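Local structure of gamma-glutamyl-gamma-aminobutyraldehyde dehydrogenase (4LIH) at residues A[248-253]-A[272-277]; A[175-180]-A[306-311]. The protein probably oxidises aldehydes such as gamma-glutamyl-gamma-aminobutyraldehyde to the corresponding acids with NAD(P)+ as hydride acceptor, as a member of the aldehyde dehydrogenase family. One frame throughout, in Å; residues are numbered along the deposited sequence.

Interaction 1. Residues A[248-253]-A[272-277]; sequences AFTGST and WLELGG
Phe249 and Glu274 join two neighbouring parallel strands through their backbones. Phe249 N gives a nearly straight bond to Trp272 O (2.9 Å), and Phe249 O receives Glu274 N at 2.8 Å. One step on, Gly251 N reaches Glu274 O (3.0 Å), so the ladder outlasts strand 248-250 by one residue. CA-H...O contacts lie between these bonds, among them Thr250 CA to Glu274 O at 3.1 Å.

Apolar contacts gather on the face of Phe249 and Leu273. The phenyl ring, its CG anti to the backbone N (chi1 170°), runs forward along the strand; Leu273 CD2 meets Phe249 CB at 3.8 Å, and Leu275 CD2 comes to the ring edge in plane, 3.8 Å from Phe249 CE2. Branched leucine ends suit this site, which Val255 and Ile259 of helix 253-266 and Leu268 of a second subunit also line. Gly251 fits because a CB there would run into the ring.

On the other face, Thr250 and Glu274 lie side by side, with Thr250 OG1 3.4 Å from Glu274 CB. The hydroxyl is hydrogen-bonded to Lys185, while the Glu274 chain bends at chi2 (-85°) and carries its carboxylate away from Thr250, where OE1 takes a weak hydrogen bond from Asp484 N.

This is the parallel pairing of a beta-alpha-beta unit in a Rossmann-like domain; the unit's second strand, 270-274, ends at Glu274, the predicted active-site glutamate.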
ATOM      1  N   ALA A 248       6.355  -7.650  24.531  1.00 11.04           N
ATOM      2  CA  ALA A 248       6.221  -8.730  23.529  1.00 11.87           C
ATOM      3  C   ALA A 248       6.728 -10.043  24.120  1.00 12.82           C
ATOM      4  O   ALA A 248       7.874 -10.107  24.557  1.00 13.90           O
ATOM      5  CB  ALA A 248       7.028  -8.378  22.276  1.00 11.89           C
ATOM      6  N   PHE A 249       5.864 -11.075  24.144  1.00 13.24           N
ATOM      7  CA  PHE A 249       6.093 -12.334  24.844  1.00 14.00           C
ATOM      8  C   PHE A 249       5.807 -13.493  23.894  1.00 14.27           C
ATOM      9  O   PHE A 249       4.885 -13.452  23.081  1.00 12.99           O
ATOM     10  CB  PHE A 249       5.170 -12.400  26.077  1.00 14.17           C
ATOM     11  CG  PHE A 249       5.113 -13.747  26.766  1.00 14.80           C
ATOM     12  CD1 PHE A 249       6.023 -14.076  27.716  1.00 14.89           C
ATOM     13  CD2 PHE A 249       4.098 -14.655  26.483  1.00 15.23           C
ATOM     14  CE1 PHE A 249       5.984 -15.288  28.366  1.00 15.57           C
ATOM     15  CE2 PHE A 249       4.034 -15.866  27.135  1.00 15.52           C
ATOM     16  CZ  PHE A 249       4.990 -16.195  28.083  1.00 15.63           C
ATOM     17  N   THR A 250       6.643 -14.515  23.972  1.00 15.08           N
ATOM     18  CA  THR A 250       6.375 -15.791  23.341  1.00 15.39           C
ATOM     19  C   THR A 250       6.575 -16.793  24.433  1.00 16.46           C
ATOM     20  O   THR A 250       7.595 -16.731  25.110  1.00 16.76           O
ATOM     21  CB  THR A 250       7.315 -16.104  22.170  1.00 15.49           C
ATOM     22  OG1 THR A 250       7.165 -15.104  21.152  1.00 15.24           O
ATOM     23  CG2 THR A 250       7.001 -17.490  21.534  1.00 15.50           C
ATOM     24  N   GLY A 251       5.611 -17.715  24.601  1.00 17.26           N
ATOM     25  CA  GLY A 251       5.617 -18.665  25.720  1.00 19.05           C
ATOM     26  C   GLY A 251       4.288 -19.376  25.888  1.00 20.39           C
ATOM     27  O   GLY A 251       3.531 -19.471  24.944  1.00 18.79           O
ATOM     28  N   SER A 252       4.021 -19.871  27.090  1.00 24.58           N
ATOM     29  CA  SER A 252       2.752 -20.573  27.405  1.00 28.42           C
ATOM     30  C   SER A 252       1.613 -19.603  27.759  1.00 29.86           C
ATOM     31  O   SER A 252       1.834 -18.422  27.969  1.00 30.16           O
ATOM     32  CB  SER A 252       2.944 -21.525  28.582  1.00 29.37           C
ATOM     33  OG  SER A 252       2.886 -20.838  29.830  1.00 31.02           O
ATOM     34  N   THR A 253       0.408 -20.135  27.901  1.00 33.99           N
ATOM     35  CA  THR A 253      -0.788 -19.305  28.040  1.00 33.37           C
ATOM     36  C   THR A 253      -0.999 -18.758  29.450  1.00 37.72           C
ATOM     37  O   THR A 253      -1.510 -17.648  29.615  1.00 38.32           O
ATOM     38  CB  THR A 253      -1.980 -20.113  27.545  1.00 33.48           C
ATOM     39  OG1 THR A 253      -1.657 -20.599  26.243  1.00 30.70           O
ATOM     40  CG2 THR A 253      -3.214 -19.282  27.447  1.00 32.89           C
ATOM     41  N   TRP A 272       1.656  -7.984  23.582  1.00 11.06           N
ATOM     42  CA  TRP A 272       1.640  -8.773  22.369  1.00 11.28           C
ATOM     43  C   TRP A 272       2.165 -10.179  22.631  1.00 11.65           C
ATOM     44  O   TRP A 272       3.331 -10.346  23.005  1.00 11.34           O
ATOM     45  CB  TRP A 272       2.504  -8.105  21.298  1.00 11.09           C
ATOM     46  CG  TRP A 272       2.027  -6.785  20.862  1.00 11.23           C
ATOM     47  CD1 TRP A 272       2.514  -5.562  21.245  1.00 11.47           C
ATOM     48  CD2 TRP A 272       0.922  -6.529  20.001  1.00 11.35           C
ATOM     49  NE1 TRP A 272       1.798  -4.575  20.638  1.00 11.53           N
ATOM     50  CE2 TRP A 272       0.829  -5.144  19.851  1.00 11.52           C
ATOM     51  CE3 TRP A 272       0.011  -7.361  19.310  1.00 11.49           C
ATOM     52  CZ2 TRP A 272      -0.158  -4.545  19.072  1.00 11.65           C
ATOM     53  CZ3 TRP A 272      -0.966  -6.772  18.515  1.00 11.71           C
ATOM     54  CH2 TRP A 272      -1.046  -5.364  18.413  1.00 11.81           C
ATOM     55  N   LEU A 273       1.319 -11.184  22.400  1.00 12.26           N
ATOM     56  CA  LEU A 273       1.641 -12.551  22.791  1.00 12.61           C
ATOM     57  C   LEU A 273       1.682 -13.490  21.594  1.00 12.68           C
ATOM     58  O   LEU A 273       0.836 -13.436  20.728  1.00 12.61           O
ATOM     59  CB  LEU A 273       0.620 -13.116  23.795  1.00 12.89           C
ATOM     60  CG  LEU A 273       0.191 -12.256  24.985  1.00 13.17           C
ATOM     61  CD1 LEU A 273      -0.937 -12.986  25.722  1.00 13.28           C
ATOM     62  CD2 LEU A 273       1.374 -11.889  25.898  1.00 13.26           C
ATOM     63  N   GLU A 274       2.647 -14.399  21.618  1.00 12.97           N
ATOM     64  CA  GLU A 274       2.733 -15.519  20.681  1.00 13.05           C
ATOM     65  C   GLU A 274       2.754 -16.727  21.620  1.00 12.30           C
ATOM     66  O   GLU A 274       3.611 -16.828  22.508  1.00 12.29           O
ATOM     67  CB  GLU A 274       4.041 -15.446  19.857  1.00 14.35           C
ATOM     68  CG  GLU A 274       4.157 -14.338  18.820  1.00 15.04           C
ATOM     69  CD  GLU A 274       3.541 -14.651  17.467  1.00 15.77           C
ATOM     70  OE1 GLU A 274       3.294 -13.720  16.704  1.00 16.00           O
ATOM     71  OE2 GLU A 274       3.316 -15.827  17.150  1.00 18.72           O
ATOM     72  N   LEU A 275       1.771 -17.612  21.484  1.00 11.69           N
ATOM     73  CA  LEU A 275       1.529 -18.656  22.484  1.00 11.25           C
ATOM     74  C   LEU A 275       1.589 -20.009  21.782  1.00 10.96           C
ATOM     75  O   LEU A 275       2.138 -20.081  20.679  1.00 11.45           O
ATOM     76  CB  LEU A 275       0.206 -18.394  23.184  1.00 11.33           C
ATOM     77  CG  LEU A 275       0.059 -16.990  23.798  1.00 11.47           C
ATOM     78  CD1 LEU A 275      -1.357 -16.783  24.357  1.00 11.49           C
ATOM     79  CD2 LEU A 275       1.112 -16.815  24.889  1.00 11.62           C
ATOM     80  N   GLY A 276       1.006 -21.029  22.394  1.00 10.23           N
ATOM     81  CA  GLY A 276       1.115 -22.406  21.912  1.00  9.65           C
ATOM     82  C   GLY A 276       0.089 -22.761  20.838  1.00  9.08           C
ATOM     83  O   GLY A 276      -0.684 -21.893  20.370  1.00  8.80           O
ATOM     84  N   GLY A 277       0.087 -24.030  20.460  1.00  8.57           N
ATOM     85  CA  GLY A 277      -0.771 -24.510  19.373  1.00  8.34           C
ATOM     86  C   GLY A 277      -1.037 -25.997  19.486  1.00  8.14           C
ATOM     87  O   GLY A 277      -0.465 -26.653  20.352  1.00  7.99           O
TER

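Interaction 2. Residues A[175-180]-A[306-311]; sequences WNFPIL and GEMCTA. With MES (2-(N-morpholino)-ethanesulfonic acid), chain I.
Asn176 points its amide at the backbone of Glu307: ND2 donates to Glu307 O at 3.0 Å, with that oxygen in the amide plane but the donor well above the carbonyl plane. CG of Asn176 sits between the backbone N and the carbonyl carbon (chi1 61°), which directs the amide across the gap. Its two N-H groups suit this place, for ND2 also bonds MES O2S (2.9 Å), an oxygen that takes a short bond from Cys309 N as well.

Trp175 and Glu307 cross at about a right angle. The indole presents its edge to the carboxylate, with Trp175 CZ3 3.3 Å from Glu307 CD and the two planes 80° apart, so ring C-H groups face the acid. Glu307 is long enough to reach there because its chain is extended beyond CG.

The Phe177 ring turns its edge to Met308, CE2 lying 3.8 Å from Met308 CG, while Phe177 CZ approaches MES C5 at 3.3 Å. The sulfonate is held further by Thr310 N, which bonds O3S.

An asparagine amide and a cysteine backbone N-H converging on one oxygen match the oxyanion hole of aldehyde dehydrogenases; here the sulfonate of MES, probably from the crystallisation liquor, appears to sit in it, next to Cys309, probably the family's nucleophile.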
ATOM      1  N   TRP A 175      12.713 -20.677  25.378  1.00 10.32           N
ATOM      2  CA  TRP A 175      13.949 -21.457  25.269  1.00 10.22           C
ATOM      3  C   TRP A 175      13.987 -22.386  24.085  1.00 10.10           C
ATOM      4  O   TRP A 175      15.007 -23.057  23.864  1.00 10.10           O
ATOM      5  CB  TRP A 175      14.145 -22.292  26.559  1.00 10.39           C
ATOM      6  CG  TRP A 175      12.883 -23.080  26.988  1.00 10.38           C
ATOM      7  CD1 TRP A 175      11.994 -22.708  27.961  1.00 10.56           C
ATOM      8  CD2 TRP A 175      12.402 -24.326  26.471  1.00 10.49           C
ATOM      9  NE1 TRP A 175      10.987 -23.621  28.057  1.00 10.58           N
ATOM     10  CE2 TRP A 175      11.211 -24.634  27.167  1.00 10.47           C
ATOM     11  CE3 TRP A 175      12.842 -25.202  25.477  1.00 10.41           C
ATOM     12  CZ2 TRP A 175      10.480 -25.808  26.930  1.00 10.56           C
ATOM     13  CZ3 TRP A 175      12.119 -26.386  25.244  1.00 10.63           C
ATOM     14  CH2 TRP A 175      10.942 -26.669  25.961  1.00 10.49           C
ATOM     15  N   ASN A 176      12.883 -22.514  23.349  1.00  9.93           N
ATOM     16  CA  ASN A 176      12.883 -23.518  22.264  1.00  9.93           C
ATOM     17  C   ASN A 176      13.638 -23.018  21.035  1.00  9.67           C
ATOM     18  O   ASN A 176      14.297 -23.823  20.325  1.00  9.71           O
ATOM     19  CB  ASN A 176      11.480 -24.021  21.923  1.00  9.95           C
ATOM     20  CG  ASN A 176      10.555 -22.918  21.447  1.00 10.16           C
ATOM     21  OD1 ASN A 176      10.691 -21.746  21.840  1.00 10.40           O
ATOM     22  ND2 ASN A 176       9.652 -23.264  20.533  1.00 10.10           N
ATOM     23  N   PHE A 177      13.549 -21.710  20.786  1.00  9.36           N
ATOM     24  CA  PHE A 177      14.309 -21.030  19.735  1.00  9.18           C
ATOM     25  C   PHE A 177      14.884 -19.743  20.314  1.00  9.02           C
ATOM     26  O   PHE A 177      14.406 -18.650  19.942  1.00  8.90           O
ATOM     27  CB  PHE A 177      13.430 -20.679  18.502  1.00  9.05           C
ATOM     28  CG  PHE A 177      12.961 -21.874  17.748  1.00  9.12           C
ATOM     29  CD1 PHE A 177      13.734 -22.416  16.750  1.00  9.11           C
ATOM     30  CD2 PHE A 177      11.767 -22.505  18.110  1.00  9.05           C
ATOM     31  CE1 PHE A 177      13.331 -23.559  16.100  1.00  9.29           C
ATOM     32  CE2 PHE A 177      11.367 -23.661  17.442  1.00  9.15           C
ATOM     33  CZ  PHE A 177      12.158 -24.193  16.473  1.00  9.23           C
ATOM     34  N   PRO A 178      15.886 -19.848  21.216  1.00  8.97           N
ATOM     35  CA  PRO A 178      16.311 -18.670  21.967  1.00  9.09           C
ATOM     36  C   PRO A 178      16.764 -17.515  21.094  1.00  9.04           C
ATOM     37  O   PRO A 178      16.207 -16.441  21.206  1.00  8.86           O
ATOM     38  CB  PRO A 178      17.457 -19.176  22.874  1.00  9.13           C
ATOM     39  CG  PRO A 178      17.237 -20.663  22.930  1.00  9.21           C
ATOM     40  CD  PRO A 178      16.591 -21.072  21.653  1.00  9.14           C
ATOM     41  N   ILE A 179      17.754 -17.714  20.248  1.00  9.21           N
ATOM     42  CA  ILE A 179      18.241 -16.585  19.459  1.00  9.57           C
ATOM     43  C   ILE A 179      17.232 -16.135  18.390  1.00  9.72           C
ATOM     44  O   ILE A 179      17.067 -14.925  18.143  1.00  9.84           O
ATOM     45  CB  ILE A 179      19.659 -16.798  18.870  1.00  9.67           C
ATOM     46  CG1 ILE A 179      20.236 -15.408  18.475  1.00  9.63           C
ATOM     47  CG2 ILE A 179      19.657 -17.795  17.719  1.00  9.70           C
ATOM     48  CD1 ILE A 179      21.545 -15.525  17.735  1.00  9.82           C
ATOM     49  N   LEU A 180      16.503 -17.092  17.831  0.50  9.88           N
ATOM     50  CA  LEU A 180      15.626 -16.829  16.707  0.50 10.05           C
ATOM     51  C   LEU A 180      14.381 -16.047  17.145  0.50 10.25           C
ATOM     52  O   LEU A 180      14.027 -15.027  16.528  0.50 10.09           O
ATOM     53  CB  LEU A 180      15.322 -18.142  15.992  0.50 10.01           C
ATOM     54  CG  LEU A 180      14.411 -18.150  14.763  0.50 10.03           C
ATOM     55  CD1 LEU A 180      12.948 -17.998  15.154  0.50  9.89           C
ATOM     56  CD2 LEU A 180      14.864 -17.068  13.804  0.50 10.03           C
ATOM     57  N   GLY A 306       9.967 -31.498  18.756  1.00 10.66           N
ATOM     58  CA  GLY A 306       8.516 -31.211  18.987  1.00 10.71           C
ATOM     59  C   GLY A 306       8.294 -29.968  19.819  1.00 10.75           C
ATOM     60  O   GLY A 306       7.168 -29.634  20.139  1.00 10.68           O
ATOM     61  N   GLU A 307       9.390 -29.289  20.152  1.00 11.10           N
ATOM     62  CA  GLU A 307       9.379 -28.082  21.000  1.00 11.23           C
ATOM     63  C   GLU A 307       9.232 -26.915  20.045  1.00 11.42           C
ATOM     64  O   GLU A 307      10.132 -26.127  19.799  1.00 11.52           O
ATOM     65  CB  GLU A 307      10.638 -27.923  21.850  1.00 11.33           C
ATOM     66  CG  GLU A 307      10.896 -29.091  22.798  1.00 11.29           C
ATOM     67  CD  GLU A 307      12.265 -29.129  23.445  1.00 11.37           C
ATOM     68  OE1 GLU A 307      12.355 -29.770  24.534  1.00 11.53           O
ATOM     69  OE2 GLU A 307      13.254 -28.556  22.921  1.00 11.34           O
ATOM     70  N   MET A 308       8.049 -26.823  19.516  1.00 12.06           N
ATOM     71  CA  MET A 308       7.745 -25.883  18.442  1.00 12.52           C
ATOM     72  C   MET A 308       6.294 -25.517  18.658  1.00 11.91           C
ATOM     73  O   MET A 308       5.422 -26.402  18.677  1.00 11.03           O
ATOM     74  CB  MET A 308       7.861 -26.537  17.089  1.00 14.38           C
ATOM     75  CG  MET A 308       9.257 -26.732  16.550  1.00 16.35           C
ATOM     76  SD  MET A 308       9.169 -27.151  14.787  1.00 20.47           S
ATOM     77  CE  MET A 308       8.421 -28.778  14.846  1.00 19.85           C
ATOM     78  N   CYS A 309       6.021 -24.233  18.792  1.00 11.35           N
ATOM     79  CA  CYS A 309       4.649 -23.834  19.042  1.00 11.73           C
ATOM     80  C   CYS A 309       3.728 -24.248  17.862  1.00 10.94           C
ATOM     81  O   CYS A 309       2.491 -24.579  18.037  1.00 10.28           O
ATOM     82  CB  CYS A 309       4.617 -22.340  19.255  1.00 12.48           C
ATOM     83  SG  CYS A 309       5.360 -21.828  20.838  1.00 15.40           S
ATOM     84  N   THR A 310       4.311 -24.167  16.660  1.00 10.40           N
ATOM     85  CA  THR A 310       3.568 -24.511  15.409  1.00 10.49           C
ATOM     86  C   THR A 310       3.688 -25.989  15.035  1.00 10.19           C
ATOM     87  O   THR A 310       3.359 -26.359  13.898  1.00 10.40           O
ATOM     88  CB  THR A 310       4.056 -23.765  14.154  1.00 10.88           C
ATOM     89  OG1 THR A 310       5.489 -23.913  14.016  1.00 11.56           O
ATOM     90  CG2 THR A 310       3.671 -22.331  14.170  1.00 11.23           C
ATOM     91  N   ALA A 311       4.094 -26.846  15.968  1.00  9.71           N
ATOM     92  CA  ALA A 311       4.291 -28.264  15.628  1.00  9.63           C
ATOM     93  C   ALA A 311       2.999 -28.860  15.001  1.00  9.42           C
ATOM     94  O   ALA A 311       1.902 -28.589  15.469  1.00  9.18           O
ATOM     95  CB  ALA A 311       4.695 -29.061  16.873  1.00  9.76           C
TER
HETATM   96  O1  MES I 501      11.244 -23.383  11.858  1.00 33.27           O
HETATM   97  C2  MES I 501      10.773 -22.059  11.528  1.00 31.68           C
HETATM   98  C3  MES I 501      10.331 -21.226  12.733  1.00 32.16           C
HETATM   99  N4  MES I 501       9.428 -21.977  13.616  1.00 30.60           N
HETATM  100  C5  MES I 501      10.146 -23.189  14.073  1.00 33.09           C
HETATM  101  C6  MES I 501      10.533 -24.077  12.898  1.00 32.25           C
HETATM  102  C7  MES I 501       8.860 -21.084  14.684  1.00 29.38           C
HETATM  103  C8  MES I 501       9.066 -21.510  16.151  1.00 27.71           C
HETATM  104  S   MES I 501       7.668 -21.833  16.999  1.00 25.62           S
HETATM  105  O1S MES I 501       7.089 -20.505  17.339  1.00 33.22           O
HETATM  106  O2S MES I 501       7.951 -22.510  18.284  1.00 21.63           O
HETATM  107  O3S MES I 501       6.606 -22.473  16.232  1.00 24.75           O

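From the N terminus the chain first passes 175-180, a loop running into the first turn of helix 178-191, and then builds strands 195-199 and 225-227 before arriving at strand 246-250. Interaction 1 closes a short loop there: helix 253-266 lies between its two segments, and strand 270-274 comes back beside strand 246-250. The chain then crosses to the second sheet through strand 280-283 and helix 290-302, and the loop 306-311 returns to 175-180, so interaction 2 closes a much longer loop with interaction 1 nested inside it. The contacts meet where Leu275 O packs on Cys309 CB; the side chains of Glu274 and Cys309 are about 7 Å apart, consistent with one active-site pocket.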